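Uncharacterized protein (PDB 3OT2) is of unknown function but, as a Uma2-type (DUF820) member of the PD-(D/E)XK clan, is probably a metal-dependent nuclease related to restriction endonucleases. Local coordinates at residues 115-118 with 119-123; 139-142 with 143-146; 176-179 with 180-183. All blocks are in the same frame, centred on the assembly; numbering follows the deposited sequence. Where two conformers were deposited one is given.

Interaction 1 of 3, residues 115-118 with 119-123; sequences PDQS and QTKVT. With EDO (1,2-ethanediol), chain K.
The side chains of Gln117 and Lys121 cross at about a right angle, and the ammonium of Lys121 ends on the amide oxygen of Gln117. Lys121 NZ lies 2.8 Å from Gln117 OE1, in the carbonyl plane and on a lone pair. The same oxygen accepts a second bond from Ser118 N, also in that plane, which fixes the rotation of the amide. A bend at chi2 (55°) brings Gln117 OE1 back beside Ser118 N. Val122 crosses Gln117 at a similarly steep angle; OE1 takes the two polar donors while Gln117 NE2 lies against the methyl Val122 CG2, 3.4 Å away. Ser118 turns its hydroxyl to the first turn: OG takes the hydrogen of Lys121 N at 3.1 Å and a nearly straight 167°, and is also bonded to Glu144 of the second subunit. Its carbonyl receives Val122 N in the opening i to i+4 bond. A water joins Gln117 O to Gln119 N. Gln119 NE2 and Thr123 OG1 both bind one hydroxyl of an ethanediol at the subunit interface. The arrangement is a serine N-cap, here starting helix 119-131 after strand 108-112 of the nuclease-like domain.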
# COMPACT_ATOMS: atom_id res chain seq x y z
N PRO A 115 -10.57 1.10 11.67
CA PRO A 115 -10.28 -0.31 12.05
C PRO A 115 -10.86 -1.42 11.15
O PRO A 115 -10.18 -2.42 10.94
CB PRO A 115 -10.88 -0.42 13.45
CG PRO A 115 -10.79 0.96 14.01
CD PRO A 115 -10.96 1.90 12.85
N ASP A 116 -12.10 -1.27 10.64
CA ASP A 116 -12.72 -2.35 9.86
C ASP A 116 -12.48 -2.25 8.34
O ASP A 116 -12.93 -3.11 7.60
CB ASP A 116 -14.23 -2.38 10.16
CG ASP A 116 -14.54 -2.72 11.62
OD1 ASP A 116 -13.82 -3.58 12.20
OD2 ASP A 116 -15.49 -2.13 12.18
N GLN A 117 -11.74 -1.22 7.90
CA GLN A 117 -11.45 -1.00 6.49
C GLN A 117 -10.38 -1.98 5.99
O GLN A 117 -9.47 -2.33 6.73
CB GLN A 117 -11.00 0.47 6.27
CG GLN A 117 -10.82 0.94 4.81
CD GLN A 117 -12.04 0.73 3.92
OE1 GLN A 117 -12.49 -0.39 3.70
NE2 GLN A 117 -12.51 1.78 3.25
N SER A 118 -10.51 -2.42 4.73
CA SER A 118 -9.49 -3.26 4.10
C SER A 118 -8.51 -2.32 3.41
O SER A 118 -8.87 -1.67 2.44
CB SER A 118 -10.11 -4.24 3.10
OG SER A 118 -9.10 -4.79 2.27
N GLN A 119 -7.27 -2.22 3.94
CA GLN A 119 -6.22 -1.39 3.35
C GLN A 119 -5.87 -1.90 1.93
O GLN A 119 -5.56 -1.09 1.05
CB GLN A 119 -4.98 -1.39 4.25
CG GLN A 119 -3.89 -0.42 3.77
CD GLN A 119 -2.87 -0.10 4.83
OE1 GLN A 119 -3.04 -0.42 6.00
NE2 GLN A 119 -1.81 0.58 4.45
N THR A 120 -5.94 -3.23 1.69
CA THR A 120 -5.68 -3.79 0.35
C THR A 120 -6.74 -3.27 -0.62
O THR A 120 -6.38 -2.76 -1.66
CB THR A 120 -5.61 -5.30 0.43
OG1 THR A 120 -4.37 -5.62 1.06
CG2 THR A 120 -5.68 -5.99 -0.94
N LYS A 121 -8.04 -3.35 -0.26
CA LYS A 121 -9.14 -2.87 -1.10
C LYS A 121 -8.97 -1.38 -1.44
O LYS A 121 -9.11 -1.00 -2.60
CB LYS A 121 -10.49 -3.11 -0.41
CG LYS A 121 -11.71 -2.56 -1.15
CD LYS A 121 -12.98 -2.62 -0.30
CE LYS A 121 -13.00 -1.50 0.72
NZ LYS A 121 -14.11 -1.64 1.72
N VAL A 122 -8.64 -0.56 -0.42
CA VAL A 122 -8.45 0.89 -0.57
C VAL A 122 -7.32 1.18 -1.53
O VAL A 122 -7.47 2.07 -2.38
CB VAL A 122 -8.20 1.54 0.82
CG1 VAL A 122 -7.59 2.92 0.67
CG2 VAL A 122 -9.50 1.64 1.59
N THR A 123 -6.18 0.46 -1.41
CA THR A 123 -5.02 0.65 -2.30
C THR A 123 -5.42 0.31 -3.73
O THR A 123 -5.13 1.09 -4.63
CB THR A 123 -3.81 -0.16 -1.80
OG1 THR A 123 -3.51 0.33 -0.51
CG2 THR A 123 -2.60 0.03 -2.67
C1 EDO K . -0.30 0.43 0.92
O1 EDO K . -1.51 0.57 1.65
C2 EDO K . -0.30 -0.92 0.19
O2 EDO K . -0.23 -2.00 1.13
O HOH W 1 -6.51 -3.75 6.39

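Interaction 2 of 3, residues 139-142 with 143-146; sequences LIDP and DEQT. With ACT (acetate ion), chain C; EDO (1,2-ethanediol), chain L.
Asp141 O, the last carbonyl of its strand, is gripped by Thr146 N at 3.2 Å and, weakly, by Glu144 N. Thr146 returns the pairing through its own carbonyl, which takes Asp141 N at 2.8 Å and 172°. These two bonds form an antiparallel hydrogen-bonded pair, and because Gln145 as well as Thr146 faces Asp141, the hairpin closes with a G1 beta bulge. Gln145, which ends the type I turn from Pro142, is in the left-handed conformation, and its N bonds to Pro142 O. The Asp141 carboxylate swings over this turn, CG anti to the backbone N (chi1 -179°). Its OD1 is met by Glu144 N at 3.1 Å from above the carboxylate plane. OD2 lies 3.3 Å from Glu144 CG and bonds to Thr120 of the second subunit, while the planes of the two carboxylates stand 79° apart. Glu144 itself reaches Ser118 of that subunit, and Asp143 pairs with Lys41. An acetate, probably from the crystallisation liquor and bonded to Asp143 N, brings its OXT to 2.7 Å from Asp141 OD1. Two oxygens this close suggest that either Asp141 or the acetate holds a proton, without showing which; the nearby Asp143 and Glu144 would probably favour this.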
# COMPACT_ATOMS: atom_id res chain seq x y z
N LEU A 139 -3.71 8.15 0.85
CA LEU A 139 -4.15 7.09 1.76
C LEU A 139 -3.69 7.53 3.14
O LEU A 139 -2.48 7.54 3.42
CB LEU A 139 -3.64 5.68 1.38
CG LEU A 139 -3.96 4.56 2.40
CD1 LEU A 139 -5.43 4.53 2.76
CD2 LEU A 139 -3.53 3.22 1.88
N ILE A 140 -4.63 7.99 3.95
CA ILE A 140 -4.37 8.49 5.31
C ILE A 140 -4.54 7.35 6.30
O ILE A 140 -5.58 6.68 6.30
CB ILE A 140 -5.29 9.70 5.68
CG1 ILE A 140 -5.08 10.89 4.72
CG2 ILE A 140 -5.10 10.11 7.18
CD1 ILE A 140 -6.12 12.01 4.83
N ASP A 141 -3.52 7.11 7.12
CA ASP A 141 -3.55 6.08 8.16
C ASP A 141 -3.51 6.79 9.53
O ASP A 141 -2.42 7.11 9.99
CB ASP A 141 -2.38 5.10 7.99
CG ASP A 141 -2.37 3.98 9.03
OD1 ASP A 141 -3.02 4.13 10.09
OD2 ASP A 141 -1.78 2.94 8.76
N PRO A 142 -4.67 7.05 10.17
CA PRO A 142 -4.66 7.79 11.45
C PRO A 142 -3.81 7.12 12.52
O PRO A 142 -3.01 7.81 13.15
CB PRO A 142 -6.14 7.84 11.86
CG PRO A 142 -6.86 7.79 10.53
CD PRO A 142 -6.05 6.79 9.72
N ASP A 143 -3.91 5.78 12.67
CA ASP A 143 -3.16 5.06 13.68
C ASP A 143 -1.66 5.22 13.53
O ASP A 143 -0.97 5.35 14.53
CB ASP A 143 -3.52 3.56 13.68
CG ASP A 143 -4.89 3.20 14.24
OD1 ASP A 143 -5.53 4.08 14.88
OD2 ASP A 143 -5.34 2.06 14.02
N GLU A 144 -1.15 5.20 12.30
CA GLU A 144 0.28 5.33 12.07
C GLU A 144 0.68 6.77 11.79
O GLU A 144 1.85 7.01 11.50
CB GLU A 144 0.72 4.43 10.90
CG GLU A 144 0.48 2.95 11.14
CD GLU A 144 1.64 2.15 11.70
OE1 GLU A 144 2.71 2.73 11.96
OE2 GLU A 144 1.47 0.92 11.86
N GLN A 145 -0.29 7.72 11.80
CA GLN A 145 -0.07 9.16 11.50
C GLN A 145 0.79 9.27 10.23
O GLN A 145 1.83 9.93 10.19
CB GLN A 145 0.55 9.90 12.69
CG GLN A 145 -0.39 9.93 13.90
CD GLN A 145 0.20 10.61 15.11
OE1 GLN A 145 0.85 11.65 15.02
NE2 GLN A 145 -0.06 10.06 16.27
N THR A 146 0.35 8.56 9.19
CA THR A 146 1.06 8.46 7.94
C THR A 146 0.12 8.76 6.79
O THR A 146 -1.07 8.47 6.86
CB THR A 146 1.64 7.02 7.81
OG1 THR A 146 2.63 6.82 8.83
CG2 THR A 146 2.26 6.72 6.42
C ACT C . -5.89 2.85 11.09
O ACT C . -5.78 4.03 11.37
OXT ACT C . -4.88 2.20 10.68
CH3 ACT C . -7.22 2.18 11.33
C1 EDO L . 6.43 3.08 11.87
O1 EDO L . 7.78 3.54 11.70
C2 EDO L . 6.03 2.22 10.68
O2 EDO L . 4.73 2.64 10.22

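Interaction 3 of 3, residues 176-179 with 180-183; sequences HLSI and KDLF
The Phe183 ring meets Ile179 by two routes: the carbonyl oxygen Ile179 O comes within 3.2 Å of Phe183 CD2 at an oblique angle, and the Ile179 CG2 branch lies 3.9 Å from the same ring carbon. Over one face of the ring stands Leu182 CD2, 4.2 Å above the plane of Phe183 and nearer its edge than its centre. The Ile179 and Phe183 side chains run side by side and point the same way, one helical turn apart. Phe183 CG stands anti to its carbonyl carbon (chi1 -61°), a setting that tips the ring back along the helix toward Ile179. Beyond this pair, the ring rests on Ile140 and Val147 of the central sheet and on Ile45 of helix 40-57.

At the start of the short helix 179-183, Ser178 is the N-cap. Its OG, placed between the backbone N and the carbonyl carbon (chi1 67°), accepts from Asp181 N at 3.1 Å with an angle of 154°. Two i to i+4 backbone bonds follow, Leu182 N to Ser178 O and Phe183 N to Ile179 O, the latter nearly straight. Ser178 N is buried by the contact without a polar partner in the model.

Leu177, just before the cap, divides its methyls between two neighbours. CD1 lies 3.8 Å from Asp181 CB, the two side chains running antiparallel alongside one another, whereas CD2 reaches Leu182 CG at 3.9 Å, crossing that side chain at about a right angle. Leu177 also packs on Trp138 and Trp185, and Leu182 on Val147 and Ile45.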
# COMPACT_ATOMS: atom_id res chain seq x y z
N HIS A 176 -1.21 24.21 2.40
CA HIS A 176 0.05 23.76 3.02
C HIS A 176 -0.30 23.02 4.28
O HIS A 176 -0.51 23.62 5.33
CB HIS A 176 0.99 24.94 3.31
CG HIS A 176 1.29 25.76 2.11
ND1 HIS A 176 1.93 25.22 1.00
CD2 HIS A 176 1.00 27.06 1.86
CE1 HIS A 176 2.02 26.20 0.13
NE2 HIS A 176 1.47 27.32 0.60
N LEU A 177 -0.44 21.69 4.15
CA LEU A 177 -0.87 20.86 5.27
C LEU A 177 0.25 19.96 5.75
O LEU A 177 0.72 19.09 5.00
CB LEU A 177 -2.10 20.03 4.84
CG LEU A 177 -2.75 19.17 5.92
CD1 LEU A 177 -3.44 20.05 6.95
CD2 LEU A 177 -3.73 18.21 5.32
N SER A 178 0.69 20.17 7.00
CA SER A 178 1.71 19.32 7.58
C SER A 178 1.08 18.06 8.15
O SER A 178 -0.13 18.05 8.41
CB SER A 178 2.48 20.06 8.68
OG SER A 178 1.64 20.33 9.79
N ILE A 179 1.89 17.03 8.40
CA ILE A 179 1.47 15.78 9.05
C ILE A 179 0.90 16.11 10.45
O ILE A 179 -0.20 15.67 10.79
CB ILE A 179 2.67 14.78 9.10
CG1 ILE A 179 2.96 14.18 7.69
CG2 ILE A 179 2.52 13.65 10.17
CD1 ILE A 179 1.84 13.17 7.12
N LYS A 180 1.62 16.96 11.21
CA LYS A 180 1.22 17.36 12.56
C LYS A 180 -0.16 18.06 12.54
O LYS A 180 -1.00 17.73 13.38
CB LYS A 180 2.33 18.22 13.20
CG LYS A 180 1.92 19.52 13.91
CD LYS A 180 2.98 19.98 14.90
CE LYS A 180 4.26 20.48 14.26
NZ LYS A 180 4.22 21.94 13.93
N ASP A 181 -0.43 18.92 11.54
CA ASP A 181 -1.71 19.61 11.40
C ASP A 181 -2.83 18.63 11.10
O ASP A 181 -3.90 18.74 11.69
CB ASP A 181 -1.66 20.69 10.29
CG ASP A 181 -0.89 21.96 10.63
OD1 ASP A 181 -0.66 22.21 11.83
OD2 ASP A 181 -0.50 22.69 9.68
N LEU A 182 -2.59 17.69 10.18
CA LEU A 182 -3.58 16.70 9.79
C LEU A 182 -4.04 15.87 11.00
O LEU A 182 -5.23 15.77 11.25
CB LEU A 182 -3.00 15.76 8.72
CG LEU A 182 -3.95 15.16 7.67
CD1 LEU A 182 -3.15 14.38 6.65
CD2 LEU A 182 -4.98 14.25 8.28
N PHE A 183 -3.10 15.25 11.71
CA PHE A 183 -3.44 14.35 12.81
C PHE A 183 -3.81 15.10 14.11
O PHE A 183 -4.41 14.50 15.00
CB PHE A 183 -2.36 13.27 12.99
CG PHE A 183 -2.25 12.45 11.71
CD1 PHE A 183 -3.27 11.59 11.33
CD2 PHE A 183 -1.19 12.63 10.83
CE1 PHE A 183 -3.22 10.90 10.11
CE2 PHE A 183 -1.14 11.95 9.60
CZ PHE A 183 -2.16 11.10 9.24

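How the interactions relate
Interactions 1 and 2 have centres 12 Å apart and meet through Leu139, whose CD1 lies 3.4 Å from Val122 CG1, so that helix 119-131 packs on strand 136-141. Both also reach the second subunit, where they face each other: Ser118 and Thr120 of one chain bond to Glu144 and Asp141 of the other. The ethanediol of interaction 1 is shared by Gln119 and Thr123 of both subunits, while an acetate and another ethanediol sit at interaction 2. Interaction 3 is 11 Å from interaction 2 between centres and touches it through Phe183, with CE1 3.6 Å from Ile140 CG2. It stays about 12 Å from interaction 1 at the nearest atoms.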